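Local coordinates for protein putative alpha/beta hydrolase (Desulfitobacterium hafniense, PDB 4RPC) that is a putative alpha/beta hydrolase, whose exact substrate is not established and which probably uses a serine nucleophile to cleave it, at residues Arg40-Tyr49 with Pro249-Leu260. Residues are numbered along the deposited sequence; the frame is centred on the assembly and turned at random.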
ATOM      1  N   ARG A  40      -8.091   4.978  11.947  1.00 28.53           N
ATOM      2  CA  ARG A  40      -9.254   5.791  11.691  1.00 30.24           C
ATOM      3  C   ARG A  40     -10.128   5.170  10.657  1.00 29.13           C
ATOM      4  O   ARG A  40     -11.362   5.214  10.774  1.00 29.91           O
ATOM      5  CB  ARG A  40      -8.841   7.215  11.286  1.00 32.45           C
ATOM      6  CG  ARG A  40      -9.978   8.144  10.938  1.00 34.62           C
ATOM      7  CD  ARG A  40     -10.994   8.303  12.093  1.00 36.21           C
ATOM      8  NE  ARG A  40     -12.131   9.102  11.651  1.00 37.24           N
ATOM      9  CZ  ARG A  40     -12.149  10.439  11.625  1.00 40.04           C
ATOM     10  NH1 ARG A  40     -11.106  11.147  12.036  1.00 42.02           N
ATOM     11  NH2 ARG A  40     -13.211  11.079  11.182  1.00 39.69           N
ATOM     12  N   ILE A  41      -9.520   4.536   9.652  1.00 28.34           N
ATOM     13  CA  ILE A  41     -10.334   3.925   8.599  1.00 26.73           C
ATOM     14  C   ILE A  41     -11.169   2.803   9.181  1.00 26.33           C
ATOM     15  O   ILE A  41     -12.342   2.663   8.888  1.00 28.48           O
ATOM     16  CB  ILE A  41      -9.461   3.416   7.431  1.00 25.91           C
ATOM     17  CG1 ILE A  41      -8.879   4.636   6.702  1.00 26.70           C
ATOM     18  CG2 ILE A  41     -10.269   2.559   6.450  1.00 25.35           C
ATOM     19  CD1 ILE A  41      -7.750   4.310   5.741  1.00 25.26           C
ATOM     20  N   ILE A  42     -10.543   1.984   9.993  1.00 26.07           N
ATOM     21  CA  ILE A  42     -11.230   0.883  10.623  1.00 26.11           C
ATOM     22  C   ILE A  42     -12.378   1.432  11.457  1.00 28.90           C
ATOM     23  O   ILE A  42     -13.502   0.972  11.310  1.00 27.71           O
ATOM     24  CB  ILE A  42     -10.263   0.079  11.485  1.00 26.60           C
ATOM     25  CG1 ILE A  42      -9.259  -0.664  10.602  1.00 26.45           C
ATOM     26  CG2 ILE A  42     -10.988  -0.916  12.384  1.00 27.28           C
ATOM     27  CD1 ILE A  42      -8.037  -1.123  11.373  1.00 26.54           C
ATOM     28  N   ARG A  43     -12.109   2.429  12.300  1.00 31.34           N
ATOM     29  CA  ARG A  43     -13.169   3.050  13.085  1.00 35.03           C
ATOM     30  C   ARG A  43     -14.326   3.554  12.251  1.00 35.27           C
ATOM     31  O   ARG A  43     -15.472   3.325  12.624  1.00 33.19           O
ATOM     32  CB  ARG A  43     -12.653   4.193  13.958  1.00 38.74           C
ATOM     33  CG  ARG A  43     -11.767   3.709  15.096  1.00 41.75           C
ATOM     34  CD  ARG A  43     -11.626   4.771  16.177  1.00 45.09           C
ATOM     35  NE  ARG A  43     -10.852   5.887  15.675  1.00 46.85           N
ATOM     36  CZ  ARG A  43      -9.517   5.919  15.615  1.00 49.94           C
ATOM     37  NH1 ARG A  43      -8.764   4.900  16.053  1.00 47.67           N
ATOM     38  NH2 ARG A  43      -8.920   7.010  15.137  1.00 51.65           N
ATOM     39  N   ASP A  44     -14.035   4.188  11.108  1.00 35.87           N
ATOM     40  CA  ASP A  44     -15.109   4.681  10.214  1.00 38.12           C
ATOM     41  C   ASP A  44     -15.924   3.578   9.512  1.00 35.67           C
ATOM     42  O   ASP A  44     -17.096   3.763   9.253  1.00 35.04           O
ATOM     43  CB  ASP A  44     -14.568   5.622   9.146  1.00 39.73           C
ATOM     44  CG  ASP A  44     -13.972   6.876   9.720  1.00 46.51           C
ATOM     45  OD1 ASP A  44     -14.301   7.244  10.887  1.00 50.41           O
ATOM     46  OD2 ASP A  44     -13.145   7.499   8.991  1.00 52.33           O
ATOM     47  N   LEU A  45     -15.298   2.454   9.176  1.00 32.57           N
ATOM     48  CA  LEU A  45     -15.993   1.427   8.417  1.00 30.62           C
ATOM     49  C   LEU A  45     -16.465   0.220   9.247  1.00 30.87           C
ATOM     50  O   LEU A  45     -17.214  -0.586   8.739  1.00 29.08           O
ATOM     51  CB  LEU A  45     -15.091   0.949   7.266  1.00 29.06           C
ATOM     52  CG  LEU A  45     -14.569   2.038   6.327  1.00 28.40           C
ATOM     53  CD1 LEU A  45     -13.555   1.450   5.367  1.00 27.02           C
ATOM     54  CD2 LEU A  45     -15.711   2.676   5.552  1.00 30.10           C
ATOM     55  N   LYS A  46     -16.059   0.096  10.509  1.00 32.73           N
ATOM     56  CA  LYS A  46     -16.329  -1.138  11.257  1.00 34.54           C
ATOM     57  C   LYS A  46     -17.807  -1.405  11.505  1.00 36.01           C
ATOM     58  O   LYS A  46     -18.198  -2.553  11.643  1.00 34.51           O
ATOM     59  CB  LYS A  46     -15.584  -1.167  12.583  1.00 35.94           C
ATOM     60  CG  LYS A  46     -16.023  -0.159  13.623  1.00 39.56           C
ATOM     61  CD  LYS A  46     -15.028  -0.222  14.767  1.00 43.27           C
ATOM     62  CE  LYS A  46     -15.284   0.815  15.857  1.00 45.79           C
ATOM     63  NZ  LYS A  46     -16.394   0.314  16.704  1.00 52.88           N
ATOM     64  N   ASP A  47     -18.616  -0.345  11.565  1.00 38.46           N
ATOM     65  CA  ASP A  47     -20.071  -0.489  11.673  1.00 40.90           C
ATOM     66  C   ASP A  47     -20.648  -1.447  10.602  1.00 38.88           C
ATOM     67  O   ASP A  47     -21.570  -2.188  10.863  1.00 37.06           O
ATOM     68  CB  ASP A  47     -20.776   0.901  11.626  1.00 44.54           C
ATOM     69  CG  ASP A  47     -20.676   1.610  10.233  1.00 48.68           C
ATOM     70  OD1 ASP A  47     -19.557   1.795   9.666  1.00 47.43           O
ATOM     71  OD2 ASP A  47     -21.743   2.007   9.684  1.00 52.43           O
ATOM     72  N   ARG A  48     -20.051  -1.453   9.410  1.00 36.31           N
ATOM     73  CA  ARG A  48     -20.659  -2.055   8.268  1.00 37.68           C
ATOM     74  C   ARG A  48     -19.755  -3.087   7.543  1.00 34.48           C
ATOM     75  O   ARG A  48     -20.217  -4.135   7.074  1.00 33.49           O
ATOM     76  CB  ARG A  48     -21.080  -0.915   7.361  1.00 40.55           C
ATOM     77  CG  ARG A  48     -21.182  -1.275   5.903  1.00 46.15           C
ATOM     78  CD  ARG A  48     -22.426  -2.100   5.593  1.00 52.25           C
ATOM     79  NE  ARG A  48     -22.830  -1.838   4.205  1.00 56.51           N
ATOM     80  CZ  ARG A  48     -23.469  -2.693   3.412  1.00 58.52           C
ATOM     81  NH1 ARG A  48     -23.821  -3.920   3.839  1.00 59.49           N
ATOM     82  NH2 ARG A  48     -23.742  -2.311   2.171  1.00 60.42           N
ATOM     83  N   TYR A  49     -18.466  -2.807   7.462  1.00 31.74           N
ATOM     84  CA  TYR A  49     -17.572  -3.664   6.713  1.00 29.98           C
ATOM     85  C   TYR A  49     -16.776  -4.635   7.529  1.00 29.22           C
ATOM     86  O   TYR A  49     -16.440  -4.368   8.684  1.00 28.02           O
ATOM     87  CB  TYR A  49     -16.625  -2.793   5.888  1.00 29.89           C
ATOM     88  CG  TYR A  49     -17.443  -1.952   4.952  1.00 29.67           C
ATOM     89  CD1 TYR A  49     -17.908  -2.495   3.788  1.00 28.66           C
ATOM     90  CD2 TYR A  49     -17.809  -0.652   5.282  1.00 30.97           C
ATOM     91  CE1 TYR A  49     -18.698  -1.771   2.929  1.00 32.20           C
ATOM     92  CE2 TYR A  49     -18.600   0.093   4.424  1.00 32.80           C
ATOM     93  CZ  TYR A  49     -19.042  -0.477   3.250  1.00 32.01           C
ATOM     94  OH  TYR A  49     -19.836   0.199   2.379  1.00 34.77           O
ATOM     95  N   PRO A 249      -7.075  10.318   6.899  1.00 30.66           N
ATOM     96  CA  PRO A 249      -7.525   8.991   6.581  1.00 29.99           C
ATOM     97  C   PRO A 249      -9.072   8.900   6.433  1.00 31.60           C
ATOM     98  O   PRO A 249      -9.595   8.081   5.667  1.00 31.47           O
ATOM     99  CB  PRO A 249      -7.014   8.169   7.770  1.00 29.85           C
ATOM    100  CG  PRO A 249      -6.908   9.149   8.894  1.00 31.41           C
ATOM    101  CD  PRO A 249      -6.544  10.440   8.263  1.00 31.55           C
ATOM    102  N   GLU A 250      -9.794   9.762   7.125  1.00 34.91           N
ATOM    103  CA  GLU A 250     -11.229   9.833   6.955  1.00 36.84           C
ATOM    104  C   GLU A 250     -11.662  10.095   5.506  1.00 36.19           C
ATOM    105  O   GLU A 250     -12.725   9.622   5.126  1.00 35.59           O
ATOM    106  CB  GLU A 250     -11.875  10.810   7.946  1.00 40.49           C
ATOM    107  CG  GLU A 250     -11.569  12.290   7.728  1.00 43.23           C
ATOM    108  CD  GLU A 250     -10.218  12.733   8.269  1.00 42.96           C
ATOM    109  OE1 GLU A 250      -9.449  11.913   8.847  1.00 40.72           O
ATOM    110  OE2 GLU A 250      -9.948  13.935   8.098  1.00 46.25           O
ATOM    111  N   LYS A 251     -10.846  10.754   4.676  1.00 34.94           N
ATOM    112  CA  LYS A 251     -11.210  10.853   3.244  1.00 35.30           C
ATOM    113  C   LYS A 251     -11.033   9.547   2.506  1.00 32.84           C
ATOM    114  O   LYS A 251     -11.665   9.319   1.486  1.00 31.28           O
ATOM    115  CB  LYS A 251     -10.404  11.894   2.488  1.00 35.82           C
ATOM    116  CG  LYS A 251     -10.510  13.276   3.044  1.00 38.42           C
ATOM    117  CD  LYS A 251      -9.750  14.232   2.140  1.00 39.68           C
ATOM    118  CE  LYS A 251      -9.775  15.635   2.735  1.00 43.07           C
ATOM    119  NZ  LYS A 251      -9.471  16.620   1.685  1.00 45.09           N
ATOM    120  N   ILE A 252     -10.126   8.698   2.983  1.00 33.37           N
ATOM    121  CA  ILE A 252     -10.002   7.371   2.386  1.00 31.48           C
ATOM    122  C   ILE A 252     -11.258   6.572   2.717  1.00 30.38           C
ATOM    123  O   ILE A 252     -11.792   5.920   1.850  1.00 30.14           O
ATOM    124  CB  ILE A 252      -8.749   6.549   2.861  1.00 31.25           C
ATOM    125  CG1 ILE A 252      -7.405   7.292   2.686  1.00 33.07           C
ATOM    126  CG2 ILE A 252      -8.693   5.226   2.127  1.00 29.04           C
ATOM    127  CD1 ILE A 252      -7.061   7.679   1.295  1.00 35.62           C
ATOM    128  N   SER A 253     -11.689   6.585   3.979  1.00 31.64           N
ATOM    129  CA  SER A 253     -12.980   5.950   4.402  1.00 33.96           C
ATOM    130  C   SER A 253     -14.158   6.317   3.557  1.00 33.64           C
ATOM    131  O   SER A 253     -14.935   5.473   3.166  1.00 31.50           O
ATOM    132  CB  SER A 253     -13.359   6.369   5.807  1.00 36.01           C
ATOM    133  OG  SER A 253     -12.384   5.903   6.659  1.00 40.80           O
ATOM    134  N   ARG A 254     -14.305   7.611   3.338  1.00 35.03           N
ATOM    135  CA  ARG A 254     -15.434   8.129   2.567  1.00 37.24           C
ATOM    136  C   ARG A 254     -15.352   7.588   1.151  1.00 34.43           C
ATOM    137  O   ARG A 254     -16.310   7.131   0.582  1.00 35.32           O
ATOM    138  CB  ARG A 254     -15.363   9.649   2.555  1.00 41.37           C
ATOM    139  CG  ARG A 254     -16.678  10.354   2.557  1.00 47.78           C
ATOM    140  CD  ARG A 254     -16.586  11.656   3.337  1.00 52.67           C
ATOM    141  NE  ARG A 254     -16.780  12.816   2.481  1.00 56.91           N
ATOM    142  CZ  ARG A 254     -17.959  13.253   2.048  1.00 58.79           C
ATOM    143  NH1 ARG A 254     -19.088  12.615   2.354  1.00 61.04           N
ATOM    144  NH2 ARG A 254     -18.003  14.335   1.295  1.00 60.65           N
ATOM    145  N   LEU A 255     -14.173   7.612   0.584  1.00 32.38           N
ATOM    146  CA  LEU A 255     -14.000   7.158  -0.779  1.00 31.69           C
ATOM    147  C   LEU A 255     -14.312   5.655  -0.941  1.00 29.35           C
ATOM    148  O   LEU A 255     -14.955   5.241  -1.917  1.00 28.72           O
ATOM    149  CB  LEU A 255     -12.567   7.437  -1.184  1.00 32.46           C
ATOM    150  CG  LEU A 255     -12.228   7.283  -2.654  1.00 34.08           C
ATOM    151  CD1 LEU A 255     -13.255   7.988  -3.522  1.00 35.45           C
ATOM    152  CD2 LEU A 255     -10.830   7.865  -2.891  1.00 34.63           C
ATOM    153  N   ILE A 256     -13.865   4.843   0.012  1.00 26.94           N
ATOM    154  CA  ILE A 256     -14.180   3.422  -0.006  1.00 26.57           C
ATOM    155  C   ILE A 256     -15.705   3.184  -0.003  1.00 27.76           C
ATOM    156  O   ILE A 256     -16.223   2.391  -0.785  1.00 26.91           O
ATOM    157  CB  ILE A 256     -13.519   2.661   1.166  1.00 25.35           C
ATOM    158  CG1 ILE A 256     -12.011   2.544   0.922  1.00 24.44           C
ATOM    159  CG2 ILE A 256     -14.068   1.253   1.237  1.00 25.20           C
ATOM    160  CD1 ILE A 256     -11.198   2.041   2.112  1.00 24.31           C
ATOM    161  N   ARG A 257     -16.410   3.892   0.863  1.00 30.28           N
ATOM    162  CA  ARG A 257     -17.887   3.812   0.941  1.00 32.76           C
ATOM    163  C   ARG A 257     -18.491   4.229  -0.373  1.00 33.99           C
ATOM    164  O   ARG A 257     -19.384   3.565  -0.853  1.00 33.97           O
ATOM    165  CB  ARG A 257     -18.474   4.730   2.030  1.00 35.48           C
ATOM    166  CG  ARG A 257     -18.242   4.281   3.467  1.00 37.17           C
ATOM    167  CD  ARG A 257     -19.090   5.053   4.502  1.00 39.96           C
ATOM    168  NE  ARG A 257     -19.064   4.395   5.829  1.00 41.96           N
ATOM    169  CZ  ARG A 257     -19.960   3.502   6.266  1.00 45.20           C
ATOM    170  NH1 ARG A 257     -20.995   3.139   5.505  1.00 46.57           N
ATOM    171  NH2 ARG A 257     -19.819   2.945   7.472  1.00 47.00           N
ATOM    172  N   GLU A 258     -17.983   5.313  -0.960  1.00 36.37           N
ATOM    173  CA  GLU A 258     -18.520   5.858  -2.227  1.00 40.16           C
ATOM    174  C   GLU A 258     -18.350   4.904  -3.373  1.00 37.98           C
ATOM    175  O   GLU A 258     -19.264   4.643  -4.085  1.00 37.56           O
ATOM    176  CB  GLU A 258     -17.825   7.178  -2.608  1.00 43.91           C
ATOM    177  CG  GLU A 258     -18.217   8.385  -1.753  1.00 48.82           C
ATOM    178  CD  GLU A 258     -17.353   9.609  -2.058  1.00 53.90           C
ATOM    179  OE1 GLU A 258     -16.210   9.443  -2.603  1.00 58.61           O
ATOM    180  OE2 GLU A 258     -17.804  10.732  -1.738  1.00 55.53           O
ATOM    181  N   ILE A 259     -17.155   4.369  -3.519  1.00 35.88           N
ATOM    182  CA  ILE A 259     -16.861   3.362  -4.550  1.00 35.92           C
ATOM    183  C   ILE A 259     -17.650   2.087  -4.357  1.00 35.56           C
ATOM    184  O   ILE A 259     -17.958   1.402  -5.303  1.00 34.65           O
ATOM    185  CB  ILE A 259     -15.346   3.032  -4.521  1.00 36.70           C
ATOM    186  CG1 ILE A 259     -14.554   4.209  -5.108  1.00 38.90           C
ATOM    187  CG2 ILE A 259     -15.016   1.705  -5.204  1.00 35.24           C
ATOM    188  CD1 ILE A 259     -13.062   4.155  -4.748  1.00 39.15           C
ATOM    189  N   LEU A 260     -17.958   1.738  -3.122  1.00 36.42           N
ATOM    190  CA  LEU A 260     -18.776   0.560  -2.871  1.00 37.64           C
ATOM    191  C   LEU A 260     -20.299   0.823  -2.917  1.00 41.83           C
ATOM    192  O   LEU A 260     -21.100   0.062  -2.382  1.00 42.66           O
ATOM    193  CB  LEU A 260     -18.368  -0.076  -1.547  1.00 36.44           C
ATOM    194  CG  LEU A 260     -16.930  -0.590  -1.540  1.00 34.21           C
ATOM    195  CD1 LEU A 260     -16.662  -1.273  -0.204  1.00 33.74           C
ATOM    196  CD2 LEU A 260     -16.713  -1.545  -2.718  1.00 33.57           C
TER
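Ile-41 and Ser-253 bring their CA atoms closest across the two segments, where helices 40-45 and 249-259 have axes that come within 8.6 Å and run in roughly the same direction, crossing at -41°. Ser-253 is the central knob, set among Arg-40, Ile-41, Asp-44 and Leu-45. Its buried hydroxyl OG donates to Asp-44 OD2 at 2.9 Å, on the anti lone pair. The other carboxylate oxygen, Asp-44 OD1, accepts a hydrogen bond from Arg-40 NE at 3.0 Å, part of a salt bridge, and lies in the guanidinium plane. Asp-44 is thus gripped at both oxygens. Arg-40 starts with CG anti to the backbone N (chi1 178°) and bends at chi2, which lays its stem against the ring of Pro-249 and its guanidinium face over Glu-250 CB. Glu-250 OE1 stays 3.7 Å from Arg-40 NH1, well out of the guanidinium plane, so this long salt bridge acts through charge alone. A methionine in place of Arg-40 would probably leave Asp-44 OD1 without its charged mate and weaken the charge pairing of Glu-250. On the inner side, Ile-41 CD1 packs on Ile-252 CB at 3.8 Å, and Leu-45 CD1 meets Ile-256 CD1. Leu-45 CD2 lies against the stem of Arg-257. That arginine reaches past the leucine, extended from CG to NE, and its NH2 forms a salt bridge with Asp-47 OD1, at 2.5 Å shorter than usual, so the exact distance is doubtful. The same NH2 makes a weak but straight bond to Asp-44 O. Tyr-49 CE2 sits over one face of this guanidinium, while CE1 touches Leu-260 CD1. The two helices are part of the helical layer on one face of the alpha/beta hydrolase sheet: Ile-41 and Tyr-49 rest on strand 23-27, Ile-256 on strand 112-119 and Ile-252 on strand 204-210.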